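Local coordinates for probable ABC transporter extracellular-binding protein YckB (Bacillus subtilis, PDB 2IEE) that probably serves as the extracellular solute-binding component of a binding-protein-dependent ABC transport system, at residues T113-D119 with L194-H199; L121-L127 with H199-Y204; Y143-A147 with I177-Y181; A57-L61 with K222-E226. All coordinates share one frame; numbering follows the deposited sequence.

Interaction 1. Residues T113-D119 with L194-H199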
loop_
_atom_site.group_PDB
_atom_site.type_symbol
_atom_site.label_atom_id
_atom_site.label_comp_id
_atom_site.label_asym_id
_atom_site.label_seq_id
_atom_site.Cartn_x
_atom_site.Cartn_y
_atom_site.Cartn_z
ATOM N N THR A 113 2.560 2.388 -11.558
ATOM C CA THR A 113 3.048 1.869 -12.824
ATOM C C THR A 113 1.848 1.552 -13.698
ATOM O O THR A 113 0.718 1.895 -13.355
ATOM C CB THR A 113 3.901 0.590 -12.631
ATOM O OG1 THR A 113 3.146 -0.396 -11.915
ATOM C CG2 THR A 113 5.172 0.909 -11.856
ATOM N N ALA A 114 2.097 0.911 -14.832
ATOM C CA ALA A 114 1.032 0.558 -15.751
ATOM C C ALA A 114 1.199 -0.855 -16.287
ATOM O O ALA A 114 2.302 -1.280 -16.624
ATOM C CB ALA A 114 1.006 1.542 -16.919
ATOM N N ILE A 115 0.098 -1.587 -16.351
ATOM C CA ILE A 115 0.125 -2.921 -16.909
ATOM C C ILE A 115 -0.450 -2.767 -18.309
ATOM O O ILE A 115 -1.520 -2.186 -18.493
ATOM C CB ILE A 115 -0.723 -3.907 -16.094
ATOM C CG1 ILE A 115 0.116 -4.467 -14.947
ATOM C CG2 ILE A 115 -1.230 -5.036 -16.992
ATOM C CD1 ILE A 115 -0.663 -5.377 -14.015
ATOM N N VAL A 116 0.290 -3.263 -19.291
ATOM C CA VAL A 116 -0.109 -3.187 -20.690
ATOM C C VAL A 116 0.113 -4.571 -21.294
ATOM O O VAL A 116 0.536 -5.484 -20.586
ATOM C CB VAL A 116 0.757 -2.145 -21.443
ATOM C CG1 VAL A 116 0.504 -0.747 -20.877
ATOM C CG2 VAL A 116 2.242 -2.491 -21.300
ATOM N N ARG A 117 -0.178 -4.736 -22.582
ATOM C CA ARG A 117 0.034 -6.025 -23.230
ATOM C C ARG A 117 1.524 -6.338 -23.334
ATOM O O ARG A 117 2.339 -5.447 -23.552
ATOM C CB ARG A 117 -0.589 -6.038 -24.630
ATOM C CG ARG A 117 -2.085 -6.309 -24.633
ATOM C CD ARG A 117 -2.646 -6.256 -26.043
ATOM N NE ARG A 117 -2.754 -4.888 -26.540
ATOM C CZ ARG A 117 -3.615 -3.989 -26.062
ATOM N NH1 ARG A 117 -4.439 -4.317 -25.071
ATOM N NH2 ARG A 117 -3.668 -2.770 -26.585
ATOM N N LYS A 118 1.875 -7.612 -23.173
ATOM C CA LYS A 118 3.270 -8.030 -23.259
ATOM C C LYS A 118 3.793 -7.982 -24.695
ATOM O O LYS A 118 4.956 -7.633 -24.922
ATOM C CB LYS A 118 3.442 -9.451 -22.705
ATOM C CG LYS A 118 4.900 -9.943 -22.718
ATOM C CD LYS A 118 5.023 -11.399 -22.288
ATOM C CE LYS A 118 4.572 -11.599 -20.847
ATOM N NZ LYS A 118 4.580 -13.037 -20.465
ATOM N N ASP A 119 2.941 -8.318 -25.664
ATOM C CA ASP A 119 3.374 -8.329 -27.061
ATOM C C ASP A 119 3.595 -6.971 -27.726
ATOM O O ASP A 119 4.527 -6.827 -28.509
ATOM C CB ASP A 119 2.424 -9.175 -27.919
ATOM C CG ASP A 119 0.999 -8.662 -27.911
ATOM O OD1 ASP A 119 0.710 -7.640 -27.252
ATOM O OD2 ASP A 119 0.156 -9.294 -28.578
ATOM N N LEU A 194 -0.403 -14.959 -19.098
ATOM C CA LEU A 194 -1.282 -13.981 -19.731
ATOM C C LEU A 194 -0.482 -12.944 -20.510
ATOM O O LEU A 194 0.668 -12.656 -20.170
ATOM C CB LEU A 194 -2.128 -13.300 -18.654
ATOM C CG LEU A 194 -3.609 -13.036 -18.921
ATOM C CD1 LEU A 194 -4.284 -14.276 -19.522
ATOM C CD2 LEU A 194 -4.273 -12.649 -17.612
ATOM N N ASN A 195 -1.080 -12.387 -21.557
ATOM C CA ASN A 195 -0.393 -11.384 -22.360
ATOM C C ASN A 195 -0.434 -10.014 -21.695
ATOM O O ASN A 195 -1.067 -9.088 -22.194
ATOM C CB ASN A 195 -0.997 -11.302 -23.764
ATOM C CG ASN A 195 -0.365 -10.202 -24.605
ATOM O OD1 ASN A 195 0.839 -9.958 -24.530
ATOM N ND2 ASN A 195 -1.177 -9.543 -25.419
ATOM N N ILE A 196 0.244 -9.904 -20.557
ATOM C CA ILE A 196 0.317 -8.659 -19.806
ATOM C C ILE A 196 1.712 -8.521 -19.209
ATOM O O ILE A 196 2.436 -9.502 -19.044
ATOM C CB ILE A 196 -0.691 -8.620 -18.627
ATOM C CG1 ILE A 196 -0.346 -9.717 -17.616
ATOM C CG2 ILE A 196 -2.113 -8.770 -19.143
ATOM C CD1 ILE A 196 -1.192 -9.686 -16.350
ATOM N N THR A 197 2.080 -7.295 -18.879
ATOM C CA THR A 197 3.373 -7.032 -18.274
ATOM C C THR A 197 3.315 -5.618 -17.730
ATOM O O THR A 197 2.405 -4.858 -18.061
ATOM C CB THR A 197 4.513 -7.120 -19.310
ATOM O OG1 THR A 197 5.774 -6.928 -18.656
ATOM C CG2 THR A 197 4.335 -6.047 -20.380
ATOM N N ILE A 198 4.272 -5.274 -16.881
ATOM C CA ILE A 198 4.343 -3.936 -16.321
ATOM C C ILE A 198 5.182 -3.147 -17.312
ATOM O O ILE A 198 6.263 -3.592 -17.695
ATOM C CB ILE A 198 5.026 -3.949 -14.938
ATOM C CG1 ILE A 198 4.149 -4.732 -13.953
ATOM C CG2 ILE A 198 5.275 -2.525 -14.464
ATOM C CD1 ILE A 198 4.676 -4.802 -12.532
ATOM N N HIS A 199 4.683 -2.000 -17.756
ATOM C CA HIS A 199 5.433 -1.194 -18.719
ATOM C C HIS A 199 6.785 -0.824 -18.112
ATOM O O HIS A 199 6.852 -0.309 -17.003
ATOM C CB HIS A 199 4.655 0.070 -19.092
ATOM C CG HIS A 199 5.209 0.782 -20.285
ATOM N ND1 HIS A 199 6.419 1.438 -20.265
ATOM C CD2 HIS A 199 4.732 0.909 -21.546
ATOM C CE1 HIS A 199 6.666 1.940 -21.463
ATOM N NE2 HIS A 199 5.658 1.635 -22.259
HETATM O O HOH W 1 4.759 1.114 -15.841
#

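Interaction 2. Residues L121-L127 with H199-Y204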
loop_
_atom_site.group_PDB
_atom_site.type_symbol
_atom_site.label_atom_id
_atom_site.label_comp_id
_atom_site.label_asym_id
_atom_site.label_seq_id
_atom_site.Cartn_x
_atom_site.Cartn_y
_atom_site.Cartn_z
ATOM N N LEU A 121 2.918 -3.812 -25.778
ATOM C CA LEU A 121 2.877 -2.792 -24.739
ATOM C C LEU A 121 1.707 -1.839 -24.955
ATOM O O LEU A 121 1.747 -0.688 -24.519
ATOM C CB LEU A 121 4.196 -2.012 -24.723
ATOM C CG LEU A 121 5.457 -2.863 -24.512
ATOM C CD1 LEU A 121 6.703 -2.027 -24.776
ATOM C CD2 LEU A 121 5.472 -3.425 -23.093
ATOM N N SER A 122 0.671 -2.331 -25.631
ATOM C CA SER A 122 -0.530 -1.550 -25.916
ATOM C C SER A 122 -0.248 -0.242 -26.665
ATOM O O SER A 122 -1.003 0.726 -26.545
ATOM C CB SER A 122 -1.287 -1.248 -24.612
ATOM O OG SER A 122 -1.612 -2.447 -23.915
ATOM N N GLY A 123 0.839 -0.219 -27.433
ATOM C CA GLY A 123 1.193 0.962 -28.203
ATOM C C GLY A 123 1.537 2.167 -27.349
ATOM O O GLY A 123 1.465 3.312 -27.801
ATOM N N ILE A 124 1.919 1.905 -26.106
ATOM C CA ILE A 124 2.260 2.964 -25.169
ATOM C C ILE A 124 3.766 3.050 -24.920
ATOM O O ILE A 124 4.412 2.033 -24.652
ATOM C CB ILE A 124 1.528 2.731 -23.826
ATOM C CG1 ILE A 124 0.013 2.781 -24.059
ATOM C CG2 ILE A 124 1.976 3.761 -22.790
ATOM C CD1 ILE A 124 -0.838 2.336 -22.874
ATOM N N LYS A 125 4.319 4.260 -25.019
ATOM C CA LYS A 125 5.745 4.472 -24.773
ATOM C C LYS A 125 5.966 5.317 -23.513
ATOM O O LYS A 125 6.866 5.042 -22.715
ATOM C CB LYS A 125 6.415 5.154 -25.974
ATOM C CG LYS A 125 6.649 4.236 -27.175
ATOM C CD LYS A 125 7.436 4.955 -28.270
ATOM C CE LYS A 125 7.620 4.080 -29.514
ATOM N NZ LYS A 125 8.435 2.847 -29.277
ATOM N N THR A 126 5.145 6.350 -23.345
ATOM C CA THR A 126 5.243 7.231 -22.180
ATOM C C THR A 126 3.821 7.525 -21.705
ATOM O O THR A 126 2.850 7.142 -22.365
ATOM C CB THR A 126 5.942 8.586 -22.521
ATOM O OG1 THR A 126 5.186 9.283 -23.519
ATOM C CG2 THR A 126 7.361 8.359 -23.038
ATOM N N LEU A 127 3.689 8.208 -20.573
ATOM C CA LEU A 127 2.364 8.534 -20.054
ATOM C C LEU A 127 1.546 9.301 -21.082
ATOM O O LEU A 127 0.331 9.129 -21.179
ATOM C CB LEU A 127 2.487 9.352 -18.769
ATOM C CG LEU A 127 2.739 8.542 -17.497
ATOM C CD1 LEU A 127 3.037 9.484 -16.344
ATOM C CD2 LEU A 127 1.513 7.669 -17.193
ATOM N N HIS A 199 4.683 -2.000 -17.756
ATOM C CA HIS A 199 5.433 -1.194 -18.719
ATOM C C HIS A 199 6.785 -0.824 -18.112
ATOM O O HIS A 199 6.852 -0.309 -17.003
ATOM C CB HIS A 199 4.655 0.070 -19.092
ATOM C CG HIS A 199 5.209 0.782 -20.285
ATOM N ND1 HIS A 199 6.419 1.438 -20.265
ATOM C CD2 HIS A 199 4.732 0.909 -21.546
ATOM C CE1 HIS A 199 6.666 1.940 -21.463
ATOM N NE2 HIS A 199 5.658 1.635 -22.259
ATOM N N PRO A 200 7.879 -1.081 -18.843
ATOM C CA PRO A 200 9.238 -0.790 -18.380
ATOM C C PRO A 200 9.654 0.663 -18.183
ATOM O O PRO A 200 10.607 0.924 -17.456
ATOM C CB PRO A 200 10.112 -1.496 -19.418
ATOM C CG PRO A 200 9.301 -1.360 -20.677
ATOM C CD PRO A 200 7.900 -1.686 -20.188
ATOM N N ASP A 201 8.963 1.617 -18.795
ATOM C CA ASP A 201 9.391 3.007 -18.637
ATOM C C ASP A 201 8.495 3.944 -17.840
ATOM O O ASP A 201 8.944 4.993 -17.376
ATOM C CB ASP A 201 9.674 3.611 -20.016
ATOM C CG ASP A 201 10.715 2.821 -20.780
ATOM O OD1 ASP A 201 11.792 2.560 -20.208
ATOM O OD2 ASP A 201 10.458 2.452 -21.945
ATOM N N ILE A 202 7.235 3.570 -17.665
ATOM C CA ILE A 202 6.309 4.414 -16.932
ATOM C C ILE A 202 6.368 4.202 -15.422
ATOM O O ILE A 202 6.098 3.112 -14.922
ATOM C CB ILE A 202 4.868 4.191 -17.442
ATOM C CG1 ILE A 202 4.757 4.699 -18.886
ATOM C CG2 ILE A 202 3.867 4.893 -16.539
ATOM C CD1 ILE A 202 3.452 4.329 -19.582
ATOM N N LYS A 203 6.742 5.262 -14.710
ATOM C CA LYS A 203 6.826 5.270 -13.250
ATOM C C LYS A 203 6.356 6.667 -12.835
ATOM O O LYS A 203 6.845 7.666 -13.355
ATOM C CB LYS A 203 8.270 5.049 -12.779
ATOM C CG LYS A 203 8.910 3.726 -13.207
ATOM C CD LYS A 203 10.379 3.682 -12.776
ATOM C CE LYS A 203 11.032 2.320 -13.055
ATOM N NZ LYS A 203 11.020 1.956 -14.497
ATOM N N TYR A 204 5.406 6.742 -11.909
ATOM C CA TYR A 204 4.888 8.034 -11.492
ATOM C C TYR A 204 4.424 8.067 -10.041
ATOM O O TYR A 204 4.109 7.037 -9.442
ATOM C CB TYR A 204 3.709 8.439 -12.385
ATOM C CG TYR A 204 2.627 7.383 -12.415
ATOM C CD1 TYR A 204 2.748 6.270 -13.241
ATOM C CD2 TYR A 204 1.539 7.440 -11.546
ATOM C CE1 TYR A 204 1.830 5.240 -13.200
ATOM C CE2 TYR A 204 0.607 6.404 -11.494
ATOM C CZ TYR A 204 0.766 5.304 -12.323
ATOM O OH TYR A 204 -0.098 4.240 -12.249
#

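Interaction 3. Residues Y143-A147 with I177-Y181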
loop_
_atom_site.group_PDB
_atom_site.type_symbol
_atom_site.label_atom_id
_atom_site.label_comp_id
_atom_site.label_asym_id
_atom_site.label_seq_id
_atom_site.Cartn_x
_atom_site.Cartn_y
_atom_site.Cartn_z
ATOM N N TYR A 143 -5.001 6.833 -9.149
ATOM C CA TYR A 143 -4.518 6.148 -10.343
ATOM C C TYR A 143 -5.396 6.449 -11.562
ATOM O O TYR A 143 -4.877 6.682 -12.654
ATOM C CB TYR A 143 -4.460 4.637 -10.098
ATOM C CG TYR A 143 -3.479 4.252 -9.017
ATOM C CD1 TYR A 143 -2.111 4.380 -9.219
ATOM C CD2 TYR A 143 -3.922 3.806 -7.775
ATOM C CE1 TYR A 143 -1.201 4.079 -8.206
ATOM C CE2 TYR A 143 -3.024 3.502 -6.756
ATOM C CZ TYR A 143 -1.663 3.643 -6.977
ATOM O OH TYR A 143 -0.768 3.371 -5.965
HETATM N N MSE A 144 -6.716 6.448 -11.375
HETATM C CA MSE A 144 -7.643 6.732 -12.475
HETATM C C MSE A 144 -7.576 8.222 -12.814
HETATM O O MSE A 144 -7.820 8.626 -13.951
HETATM C CB MSE A 144 -9.078 6.343 -12.084
HETATM C CG MSE A 144 -10.104 6.419 -13.220
HETATM SE SE MSE A 144 -9.650 5.346 -14.783
HETATM C CE MSE A 144 -9.337 6.793 -16.022
ATOM N N GLU A 145 -7.234 9.033 -11.818
ATOM C CA GLU A 145 -7.117 10.469 -12.011
ATOM C C GLU A 145 -5.916 10.728 -12.923
ATOM O O GLU A 145 -5.954 11.595 -13.800
ATOM C CB GLU A 145 -6.915 11.161 -10.662
ATOM C CG GLU A 145 -7.364 12.605 -10.641
ATOM C CD GLU A 145 -8.812 12.753 -11.068
ATOM O OE1 GLU A 145 -9.662 11.998 -10.545
ATOM O OE2 GLU A 145 -9.099 13.625 -11.918
ATOM N N VAL A 146 -4.848 9.971 -12.703
ATOM C CA VAL A 146 -3.649 10.100 -13.516
ATOM C C VAL A 146 -4.026 9.815 -14.968
ATOM O O VAL A 146 -3.725 10.599 -15.865
ATOM C CB VAL A 146 -2.572 9.102 -13.056
ATOM C CG1 VAL A 146 -1.409 9.075 -14.045
ATOM C CG2 VAL A 146 -2.079 9.494 -11.670
ATOM N N ALA A 147 -4.703 8.693 -15.182
ATOM C CA ALA A 147 -5.127 8.290 -16.519
ATOM C C ALA A 147 -5.926 9.398 -17.191
ATOM O O ALA A 147 -5.705 9.711 -18.362
ATOM C CB ALA A 147 -5.964 7.016 -16.442
ATOM N N ILE A 177 -3.857 -0.582 -17.347
ATOM C CA ILE A 177 -4.331 -0.556 -15.967
ATOM C C ILE A 177 -3.273 0.201 -15.174
ATOM O O ILE A 177 -2.098 -0.165 -15.200
ATOM C CB ILE A 177 -4.427 -1.956 -15.328
ATOM C CG1 ILE A 177 -5.337 -2.860 -16.149
ATOM C CG2 ILE A 177 -4.986 -1.837 -13.897
ATOM C CD1 ILE A 177 -6.733 -2.342 -16.259
ATOM N N LEU A 178 -3.692 1.250 -14.477
ATOM C CA LEU A 178 -2.776 2.042 -13.659
ATOM C C LEU A 178 -2.970 1.652 -12.194
ATOM O O LEU A 178 -4.093 1.659 -11.693
ATOM C CB LEU A 178 -3.070 3.534 -13.841
ATOM C CG LEU A 178 -2.082 4.374 -14.661
ATOM C CD1 LEU A 178 -1.663 3.628 -15.917
ATOM C CD2 LEU A 178 -2.719 5.718 -15.000
ATOM N N ASN A 179 -1.887 1.295 -11.508
ATOM C CA ASN A 179 -1.991 0.908 -10.105
ATOM C C ASN A 179 -0.606 0.931 -9.465
ATOM O O ASN A 179 0.382 1.242 -10.128
ATOM C CB ASN A 179 -2.599 -0.500 -9.994
ATOM C CG ASN A 179 -3.250 -0.757 -8.635
ATOM O OD1 ASN A 179 -3.164 0.065 -7.720
ATOM N ND2 ASN A 179 -3.905 -1.904 -8.505
ATOM N N ASP A 180 -0.548 0.611 -8.177
ATOM C CA ASP A 180 0.711 0.567 -7.431
ATOM C C ASP A 180 1.644 -0.493 -8.045
ATOM O O ASP A 180 1.196 -1.567 -8.434
ATOM C CB ASP A 180 0.419 0.211 -5.973
ATOM C CG ASP A 180 1.671 -0.063 -5.177
ATOM O OD1 ASP A 180 2.349 0.907 -4.774
ATOM O OD2 ASP A 180 1.985 -1.252 -4.963
ATOM N N TYR A 181 2.934 -0.189 -8.120
ATOM C CA TYR A 181 3.904 -1.111 -8.698
ATOM C C TYR A 181 3.850 -2.508 -8.100
ATOM O O TYR A 181 3.664 -3.496 -8.809
ATOM C CB TYR A 181 5.316 -0.567 -8.524
ATOM C CG TYR A 181 6.391 -1.563 -8.890
ATOM C CD1 TYR A 181 6.467 -2.101 -10.175
ATOM C CD2 TYR A 181 7.349 -1.946 -7.961
ATOM C CE1 TYR A 181 7.484 -2.995 -10.524
ATOM C CE2 TYR A 181 8.365 -2.836 -8.298
ATOM C CZ TYR A 181 8.429 -3.353 -9.576
ATOM O OH TYR A 181 9.442 -4.222 -9.895
#

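Interaction 4. Residues A57-L61 with K222-E226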
loop_
_atom_site.group_PDB
_atom_site.type_symbol
_atom_site.label_atom_id
_atom_site.label_comp_id
_atom_site.label_asym_id
_atom_site.label_seq_id
_atom_site.Cartn_x
_atom_site.Cartn_y
_atom_site.Cartn_z
ATOM N N ALA A 57 6.649 -5.228 15.720
ATOM C CA ALA A 57 7.258 -4.053 16.328
ATOM C C ALA A 57 6.745 -3.930 17.759
ATOM O O ALA A 57 7.512 -3.689 18.690
ATOM C CB ALA A 57 6.908 -2.803 15.526
ATOM N N ALA A 58 5.441 -4.106 17.931
ATOM C CA ALA A 58 4.840 -4.023 19.254
ATOM C C ALA A 58 5.423 -5.115 20.143
ATOM O O ALA A 58 5.706 -4.888 21.322
ATOM C CB ALA A 58 3.327 -4.175 19.154
ATOM N N LYS A 59 5.612 -6.299 19.571
ATOM C CA LYS A 59 6.169 -7.415 20.321
ATOM C C LYS A 59 7.570 -7.056 20.805
ATOM O O LYS A 59 7.929 -7.344 21.943
ATOM C CB LYS A 59 6.220 -8.679 19.452
ATOM C CG LYS A 59 6.622 -9.928 20.228
ATOM C CD LYS A 59 6.786 -11.142 19.327
ATOM C CE LYS A 59 7.147 -12.374 20.149
ATOM N NZ LYS A 59 7.314 -13.594 19.306
ATOM N N ARG A 60 8.355 -6.413 19.942
ATOM C CA ARG A 60 9.708 -6.007 20.303
ATOM C C ARG A 60 9.649 -5.105 21.533
ATOM O O ARG A 60 10.602 -5.041 22.309
ATOM C CB ARG A 60 10.380 -5.234 19.156
ATOM C CG ARG A 60 10.625 -6.036 17.880
ATOM C CD ARG A 60 11.574 -7.207 18.107
ATOM N NE ARG A 60 11.668 -8.078 16.933
ATOM C CZ ARG A 60 12.505 -7.892 15.917
ATOM N NH1 ARG A 60 13.340 -6.863 15.918
ATOM N NH2 ARG A 60 12.503 -8.741 14.895
ATOM N N LEU A 61 8.522 -4.414 21.696
ATOM C CA LEU A 61 8.318 -3.497 22.808
ATOM C C LEU A 61 7.514 -4.119 23.952
ATOM O O LEU A 61 6.924 -3.404 24.758
ATOM C CB LEU A 61 7.611 -2.236 22.303
ATOM C CG LEU A 61 8.385 -1.448 21.239
ATOM C CD1 LEU A 61 7.487 -0.410 20.590
ATOM C CD2 LEU A 61 9.596 -0.793 21.876
ATOM N N LYS A 222 8.958 7.594 19.163
ATOM C CA LYS A 222 10.365 7.223 19.301
ATOM C C LYS A 222 10.540 5.730 19.585
ATOM O O LYS A 222 11.443 5.085 19.055
ATOM C CB LYS A 222 11.020 8.049 20.412
ATOM C CG LYS A 222 12.541 7.936 20.449
ATOM C CD LYS A 222 13.156 8.768 21.567
ATOM C CE LYS A 222 14.681 8.740 21.492
ATOM N NZ LYS A 222 15.214 7.344 21.489
ATOM N N LYS A 223 9.668 5.177 20.421
ATOM C CA LYS A 223 9.738 3.759 20.758
ATOM C C LYS A 223 9.445 2.882 19.542
ATOM O O LYS A 223 10.140 1.892 19.298
ATOM C CB LYS A 223 8.763 3.449 21.898
ATOM C CG LYS A 223 9.265 3.908 23.261
ATOM C CD LYS A 223 10.431 3.033 23.699
ATOM C CE LYS A 223 10.970 3.437 25.051
ATOM N NZ LYS A 223 12.026 2.487 25.511
HETATM N N MSE A 224 8.414 3.243 18.785
HETATM C CA MSE A 224 8.053 2.493 17.584
HETATM C C MSE A 224 9.216 2.498 16.598
HETATM O O MSE A 224 9.572 1.456 16.043
HETATM C CB MSE A 224 6.821 3.105 16.913
HETATM C CG MSE A 224 5.490 2.551 17.388
HETATM SE SE MSE A 224 5.280 0.666 16.950
HETATM C CE MSE A 224 4.756 0.040 18.687
ATOM N N ASN A 225 9.807 3.672 16.382
ATOM C CA ASN A 225 10.930 3.791 15.455
ATOM C C ASN A 225 12.117 2.956 15.926
ATOM O O ASN A 225 12.857 2.397 15.114
ATOM C CB ASN A 225 11.354 5.255 15.304
ATOM C CG ASN A 225 10.364 6.070 14.482
ATOM O OD1 ASN A 225 9.356 5.546 13.998
ATOM N ND2 ASN A 225 10.651 7.355 14.316
ATOM N N GLU A 226 12.287 2.874 17.241
ATOM C CA GLU A 226 13.374 2.095 17.818
ATOM C C GLU A 226 13.217 0.623 17.438
ATOM O O GLU A 226 14.177 -0.027 17.025
ATOM C CB GLU A 226 13.392 2.266 19.345
ATOM C CG GLU A 226 14.192 3.482 19.820
ATOM C CD GLU A 226 14.070 3.753 21.318
ATOM O OE1 GLU A 226 14.199 2.802 22.120
ATOM O OE2 GLU A 226 13.855 4.927 21.693
#

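Interaction 1. Residues T113-D119 with L194-H199
This is an antiparallel strand pairing, in which the end of strand 108-116 meets the start of strand 197-214 and a side-chain amide extends the join past the last strand residue. V116 and T197 form the hydrogen-bonded pair, joined by two backbone bonds, one donated by each (V116 N to T197 O 2.9 Å, T197 N to V116 O 2.9 Å). The next step, I115 with I198, is non-hydrogen-bonded, and beyond it H199 N reaches A114 O at 2.7 Å. There a water takes the place of a direct return bond, accepting from A114 N and donating to H199 O, where strand 197-214 is interrupted. I115 and I198 fall on one face of the sheet, where I115 CG1 approaches I198 CG1 to 4.2 Å. On that face I115 CG2 also lies 4.0 Å from I196 CB. V116 and T197 point to the other face, and T197 CG2 lies 3.7 Å from K118 CA. At the far end N195, with CG anti to the backbone N (chi1 176°), lays its amide against the turn at K118-D119. Its OD1 takes D119 N at 2.9 Å on a lone pair in the carbonyl plane, while its ND2 gives a weak bond to D119 OD1, the amide and carboxylate planes being 76° apart. R117 CG packs near the same ND2, and the R117 guanidinium end bonds to V169 O and T174 O through NH1 and forms salt bridges with D175 and D120. Strand 176-180 flanks the other edge of strand 108-116, helices 162-171 and 181-190 cover the isoleucine face, and L121 and I124 lie over V116.

Interaction 2. Residues L121-L127 with H199-Y204
I202 is the wedge between the loop 121-127 and the break in strand 197-214, and around it the packing is close. Its CD1 sits 3.6 Å from I124 CG2 and also stands 4.0 Å above the H199 ring plane, over the ring centre, while its CG2 meets L127 CD2 at 3.7 Å. L127 then runs on to Y204, CD1 lying 4.1 Å from Y204 CB. The H199 ring is gripped at both nitrogens, nearly in its own plane: NE2 donates to I124 O (2.7 Å), coming from 49° above the plane of that carbonyl, and ND1 accepts D201 N (2.9 Å). The two bonds fix the ring's rotation and are consistent with a neutral imidazole protonated at NE2. Against this buried group of I124, L127, H199 and I202, the solvent-exposed side with K125, P200 and D201 is slacker. L121 CD2 only brushes P200 CD; K125 points its side chain away, and its backbone O lies 3.4 Å from H199 CE1 and more loosely by D201 CB. Y204 OH reaches T113 O in strand 108-116. The arrangement is that of a connecting loop, between strands 108-116 and 134-136, folded back on the interrupted start of strand 197-214 in the mixed sheet, a buried histidine tying the loop to the segment 199-204 within one lobe of a family 3 solute-binding protein.

Interaction 3. Residues Y143-A147 with I177-Y181
The Y143 side chain leaves its helix with CG anti to the carbonyl carbon (chi1 -63°), which swings the ring across the end of strand 176-180, and L178 holds an unusual chi1 of -107° that turns CD2 toward the helix. Y143 thus lies over the strand backbone at N179-D180 while L178 CD2 presses on the helix backbone. N179 CA stands over one face of the Y143 ring, 3.7 Å from its centroid and 17° off the ring normal, a CH-pi contact. The N179-D180 peptide continues across the ring, N179 C lying 3.4 Å from Y143 CE1. Farther out, Y143 OH comes to 3.4 Å from D180 CB, the two side chains lying side by side and pointing the same way. In the other direction L178 CD2 packs against the helix face formed by Y143 O, V146 and A147, lying 3.3 Å from Y143 O, 3.7 Å from V146 CG1 and 3.8 Å from A147 CB. The helix and strand axes approach to 7.8 Å. Beside the ring, D180 N bonds to N179 OD1 from above the amide plane, and D180 is the N-cap of helix 181-190, OD2 taking L183 N and OD1 pairing with S110 OG. Y204 of strand 197-214 touches both Y143 and L178. With no hydrogen bond between the two segments, helix 142-149 is held to the sheet here by dispersion and CH-pi contact, and the polar bonds at D180 probably set the backbone on which the ring rests.

Interaction 4. Residues A57-L61 with K222-E226
L61 and M224 make the closest meeting: CD1 of the leucine lies 3.4 Å from CE of M224, a selenomethionine, tighter than ordinary van der Waals contact. The same CE reaches A58 CA at 4.1 Å, and M224 SE sits 4.1 Å from A57 CB, so the selenium and methyl end lies along the alanine side of helix 49-60. Bends at chi2 and chi3 fold the M224 chain round to present that end. L61, near the end of helix 49-60, also brings CD1 to 3.7 Å and CD2 to 3.8 Å from K223 O, so that both methyls face that carbonyl oxygen. Its own backbone N makes weak bonds to A57 O and A58 O. In the next shell, K223 contributes its CB and then leads its amine away; a salt bridge from K222 NZ to E226 OE2 lies within helix 218-234, beside the contact. R60 binds E230 of that helix as well as E56 of its own, a charged link beside the apolar one. Helices 49-60 and 218-234 thus pack together with strand 22-27, whose I23 touches A58 and M224, while W14 of helix 14-20 covers L61 and K223.

In the fold
Interactions 1, 2 and 3 form one continuous cluster about the mixed sheet. Strand 108-116 is central to it, pairing with 197-214 in interaction 1 and with 176-180, where T113 N meets N179 O at 2.8 Å. Y204 of interaction 2 joins all three, its OH lying 2.7 Å from T113 O and packing on L178 and Y143 of interaction 3. H199 is shared by interactions 1 and 2. Interaction 4 lies on the opposite side of the chain's centre, its own centre about 40 Å from those of interactions 1 and 2 and about 34 Å from that of interaction 3. This separation is consistent with the two-lobed build of family 3 solute-binding proteins, where the solute is bound between lobes.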